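Local structure of acyl-CoA dehydrogenase domain protein Tcur3481 (Thermomonospora curvata, 6WY9) at residues E7-T10 with E11-G14; E46-A50 with G51-V55. The protein is probably a flavin-dependent acyl-CoA dehydrogenase that binds FAD and would oxidise acyl-CoA thioesters. All blocks are in the same frame, centred on the assembly; numbering follows the deposited sequence.

How the interactions relate
Both contacts are local and belong to the N-terminal helical part of the acyl-CoA dehydrogenase fold, with interaction 1 closing before interaction 2 opens along the chain. Interaction 1 is a stretch of helix 5-23, and interaction 2 is the C-terminal end of helix 41-49 with the loop that leaves it; their centres lie about 13 Å apart. Leu-12 joins them: its CD1 packs at 3.6 Å on Val-55 CG2, while its CD2 comes within 4.0 Å of Leu-52 CD2. Leu-52 and Val-55 of the loop thereby pack on Leu-12 of helix 5-23. Both contacts lie away from the flavin pocket, whose residues, among them Arg-249, Phe-259 and His-317, come from later in the chain.

Interaction 1 (E7-T10 with E11-G14); sequences EELT and ELQG
Leu-9 and Leu-12 lie side by side and point the same way from successive turns of an alpha helix, the N-terminal helix 5-23 of the acyl-CoA dehydrogenase fold. Leu-9 CD2 meets Leu-12 CD1 at 3.8 Å, and the two side chains reach this apolar contact with different first torsions: CG of Leu-12 stands anti to its own N (chi1 -166°), that of Leu-9 anti to its carbonyl carbon (chi1 -70°). This is the packed side. Leu-12 is buried and reaches Ala-70 and Val-73 of helix 67-80, and Gln-13 leans on Val-73 and Glu-77 of the same helix.

All round the turn, the amides of Glu-11, Leu-12, Gln-13 and Gly-14 each bond to the carbonyl four residues earlier, the shortest being Leu-12 N to Glu-8 O at 2.8 Å. The solvent side carries Glu-7, Thr-10 and Glu-11. Glu-11 CG, beside its own N, passes close to the Glu-7 carbonyl, 2.9 Å from Glu-7 O. The carboxylates, probably both charged, stay apart, OE1 of Glu-7 lying 5.9 Å from OE2 of Glu-11. Glu-7 turns instead toward the start of the helix, its OE2 hydrogen-bonded to Thr-4 N, and Thr-10 folds back so that its OG1 is hydrogen-bonded to Gly-6 O.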
loop_
_atom_site.group_PDB
_atom_site.type_symbol
_atom_site.label_atom_id
_atom_site.label_comp_id
_atom_site.label_asym_id
_atom_site.label_seq_id
_atom_site.Cartn_x
_atom_site.Cartn_y
_atom_site.Cartn_z
ATOM N N GLU B 7 -4.365 -21.496 31.105
ATOM C CA GLU B 7 -5.266 -21.001 32.142
ATOM C C GLU B 7 -4.577 -19.976 33.030
ATOM O O GLU B 7 -5.196 -18.982 33.435
ATOM C CB GLU B 7 -5.789 -22.163 32.977
ATOM C CG GLU B 7 -6.400 -23.273 32.149
ATOM C CD GLU B 7 -6.691 -24.519 32.970
ATOM O OE1 GLU B 7 -7.650 -24.505 33.780
ATOM O OE2 GLU B 7 -5.946 -25.507 32.812
ATOM N N GLU B 8 -3.298 -20.198 33.344
ATOM C CA GLU B 8 -2.533 -19.207 34.097
ATOM C C GLU B 8 -2.365 -17.926 33.295
ATOM O O GLU B 8 -2.450 -16.827 33.854
ATOM C CB GLU B 8 -1.166 -19.765 34.485
ATOM C CG GLU B 8 -1.221 -21.156 35.105
ATOM C CD GLU B 8 0.158 -21.776 35.293
ATOM O OE1 GLU B 8 1.054 -21.094 35.829
ATOM O OE2 GLU B 8 0.351 -22.951 34.907
ATOM N N LEU B 9 -2.111 -18.046 31.988
ATOM C CA LEU B 9 -1.984 -16.858 31.146
ATOM C C LEU B 9 -3.321 -16.121 31.005
ATOM O O LEU B 9 -3.351 -14.885 30.951
ATOM C CB LEU B 9 -1.397 -17.256 29.783
ATOM C CG LEU B 9 0.090 -17.664 29.861
ATOM C CD1 LEU B 9 0.668 -18.023 28.513
ATOM C CD2 LEU B 9 0.944 -16.584 30.495
ATOM N N THR B 10 -4.434 -16.852 30.982
ATOM C CA THR B 10 -5.741 -16.209 31.023
ATOM C C THR B 10 -5.961 -15.475 32.341
ATOM O O THR B 10 -6.397 -14.315 32.353
ATOM C CB THR B 10 -6.832 -17.254 30.808
ATOM O OG1 THR B 10 -6.706 -17.784 29.489
ATOM C CG2 THR B 10 -8.190 -16.638 30.959
ATOM N N GLU B 11 -5.690 -16.138 33.467
ATOM C CA GLU B 11 -5.755 -15.449 34.751
ATOM C C GLU B 11 -4.855 -14.216 34.749
ATOM O O GLU B 11 -5.259 -13.131 35.191
ATOM C CB GLU B 11 -5.370 -16.404 35.883
ATOM C CG GLU B 11 -6.187 -17.684 35.889
ATOM C CD GLU B 11 -5.898 -18.583 37.092
ATOM O OE1 GLU B 11 -5.240 -18.121 38.055
ATOM O OE2 GLU B 11 -6.338 -19.755 37.073
ATOM N N LEU B 12 -3.623 -14.365 34.264
ATOM C CA LEU B 12 -2.726 -13.218 34.162
ATOM C C LEU B 12 -3.397 -12.074 33.415
ATOM O O LEU B 12 -3.401 -10.919 33.859
ATOM C CB LEU B 12 -1.446 -13.648 33.440
ATOM C CG LEU B 12 -0.198 -12.769 33.461
ATOM C CD1 LEU B 12 0.919 -13.569 32.843
ATOM C CD2 LEU B 12 -0.418 -11.526 32.676
ATOM N N GLN B 13 -3.999 -12.394 32.278
ATOM C CA GLN B 13 -4.575 -11.370 31.424
ATOM C C GLN B 13 -5.735 -10.638 32.116
ATOM O O GLN B 13 -5.838 -9.403 32.060
ATOM C CB GLN B 13 -5.021 -12.025 30.125
ATOM C CG GLN B 13 -5.692 -11.092 29.173
ATOM C CD GLN B 13 -6.048 -11.789 27.884
ATOM O OE1 GLN B 13 -5.411 -11.570 26.863
ATOM N NE2 GLN B 13 -7.067 -12.631 27.925
ATOM N N GLY B 14 -6.628 -11.383 32.762
ATOM C CA GLY B 14 -7.737 -10.738 33.447
ATOM C C GLY B 14 -7.276 -9.822 34.565
ATOM O O GLY B 14 -7.825 -8.732 34.761
#

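Interaction 2 (E46-A50 with G51-V55); sequences ELAGA and GLLGV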
loop_
_atom_site.group_PDB
_atom_site.type_symbol
_atom_site.label_atom_id
_atom_site.label_comp_id
_atom_site.label_asym_id
_atom_site.label_seq_id
_atom_site.Cartn_x
_atom_site.Cartn_y
_atom_site.Cartn_z
ATOM N N GLU B 46 0.799 -1.387 42.350
ATOM C CA GLU B 46 -0.333 -2.307 42.218
ATOM C C GLU B 46 0.062 -3.550 41.417
ATOM O O GLU B 46 -0.254 -4.682 41.803
ATOM C CB GLU B 46 -1.504 -1.581 41.540
ATOM C CG GLU B 46 -2.043 -0.340 42.302
ATOM C CD GLU B 46 -3.046 -0.737 43.334
ATOM O OE1 GLU B 46 -3.821 -1.659 43.004
ATOM O OE2 GLU B 46 -3.035 -0.178 44.464
ATOM N N LEU B 47 0.763 -3.347 40.295
ATOM C CA LEU B 47 1.283 -4.467 39.507
ATOM C C LEU B 47 2.203 -5.365 40.322
ATOM O O LEU B 47 2.133 -6.596 40.213
ATOM C CB LEU B 47 2.040 -3.941 38.285
ATOM C CG LEU B 47 1.085 -3.254 37.299
ATOM C CD1 LEU B 47 1.881 -2.509 36.227
ATOM C CD2 LEU B 47 0.057 -4.227 36.657
ATOM N N ALA B 48 3.145 -4.772 41.067
ATOM C CA ALA B 48 4.004 -5.579 41.929
ATOM C C ALA B 48 3.178 -6.390 42.923
ATOM O O ALA B 48 3.457 -7.577 43.161
ATOM C CB ALA B 48 5.015 -4.698 42.677
ATOM N N GLY B 49 2.176 -5.758 43.531
ATOM C CA GLY B 49 1.435 -6.415 44.590
ATOM C C GLY B 49 0.592 -7.560 44.083
ATOM O O GLY B 49 0.347 -8.517 44.819
ATOM N N ALA B 50 0.116 -7.468 42.831
ATOM C CA ALA B 50 -0.609 -8.553 42.188
ATOM C C ALA B 50 0.317 -9.643 41.642
ATOM O O ALA B 50 -0.171 -10.650 41.109
ATOM C CB ALA B 50 -1.477 -7.977 41.053
ATOM N N GLY B 51 1.635 -9.468 41.765
ATOM C CA GLY B 51 2.569 -10.466 41.300
ATOM C C GLY B 51 2.837 -10.379 39.821
ATOM O O GLY B 51 3.512 -11.259 39.266
ATOM N N LEU B 52 2.355 -9.321 39.167
ATOM C CA LEU B 52 2.493 -9.233 37.730
ATOM C C LEU B 52 3.898 -8.840 37.298
ATOM O O LEU B 52 4.274 -9.153 36.163
ATOM C CB LEU B 52 1.448 -8.253 37.179
ATOM C CG LEU B 52 0.022 -8.803 37.308
ATOM C CD1 LEU B 52 -0.996 -7.741 36.964
ATOM C CD2 LEU B 52 -0.111 -9.958 36.328
ATOM N N LEU B 53 4.690 -8.180 38.165
ATOM C CA LEU B 53 6.091 -7.952 37.809
ATOM C C LEU B 53 6.887 -9.241 37.914
ATOM O O LEU B 53 7.926 -9.394 37.254
ATOM C CB LEU B 53 6.726 -6.863 38.698
ATOM C CG LEU B 53 6.040 -5.479 38.670
ATOM C CD1 LEU B 53 6.755 -4.507 39.607
ATOM C CD2 LEU B 53 5.894 -4.851 37.229
ATOM N N GLY B 54 6.425 -10.176 38.747
ATOM C CA GLY B 54 7.165 -11.397 38.954
ATOM C C GLY B 54 6.776 -12.528 38.050
ATOM O O GLY B 54 7.494 -13.537 37.980
ATOM N N VAL B 55 5.658 -12.377 37.335
ATOM C CA VAL B 55 5.083 -13.523 36.634
ATOM C C VAL B 55 6.049 -14.060 35.580
ATOM O O VAL B 55 6.218 -15.276 35.452
ATOM C CB VAL B 55 3.692 -13.169 36.051
ATOM C CG1 VAL B 55 3.806 -12.203 34.909
ATOM C CG2 VAL B 55 2.993 -14.414 35.616
HETATM O O HOH W 1 5.173 -8.739 41.334
#
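Ala-48 and Leu-47 present two flat peptide carbonyls to the loop, and these are approached quite differently. Gly-51 N comes over the face of the Ala-48 carbonyl, 65° out of its plane, and bonds to Ala-48 O at 3.0 Å. The same oxygen also receives a bond from a water at 2.8 Å, which in turn weakly accepts Gly-54 N. The Leu-47 carbonyl is met nearly end-on instead: Leu-52 N lies 2.9 Å from Leu-47 O in a somewhat bent bond.

Together the two bonds make a Schellman motif, which closes the C-terminal end of helix 41-49. Gly-51 turns the chain with a positive phi of 82°; a beta carbon there would collide with Ala-50 O. The motif's characteristic apolar pair, on either side of the turn, is Leu-47 with Leu-52. Their side chains cross obliquely, CD2 of Leu-47 at 3.7 Å from CD1 of Leu-52, and the methyl of Ala-50 borders the same patch, its CB 4.1 Å from Leu-52 CG. Ile-19 of helix 5-23 touches both Leu-47 and Ala-50.

Leu-53 reaches back over the last turn of the helix. With its CG anti to the carbonyl carbon (chi1 -58°), the two methyls straddle neighbouring residues: CD1 sits 3.5 Å from Ala-48 CB, and CD2 lies 4.1 Å from Leu-47 CB. Leu-53 also touches Leu-87 of helix 87-100. Replaced by alanine, Leu-53 would lose both methyls, which would probably open a gap over Ala-48 and Leu-47 and take a packing partner from Leu-87. Beyond the turn, the backbone of Gly-54 is hydrogen-bonded to Ala-64, and that of Val-55 to Leu-66, tying 51-55 to the chain just before helix 67-80.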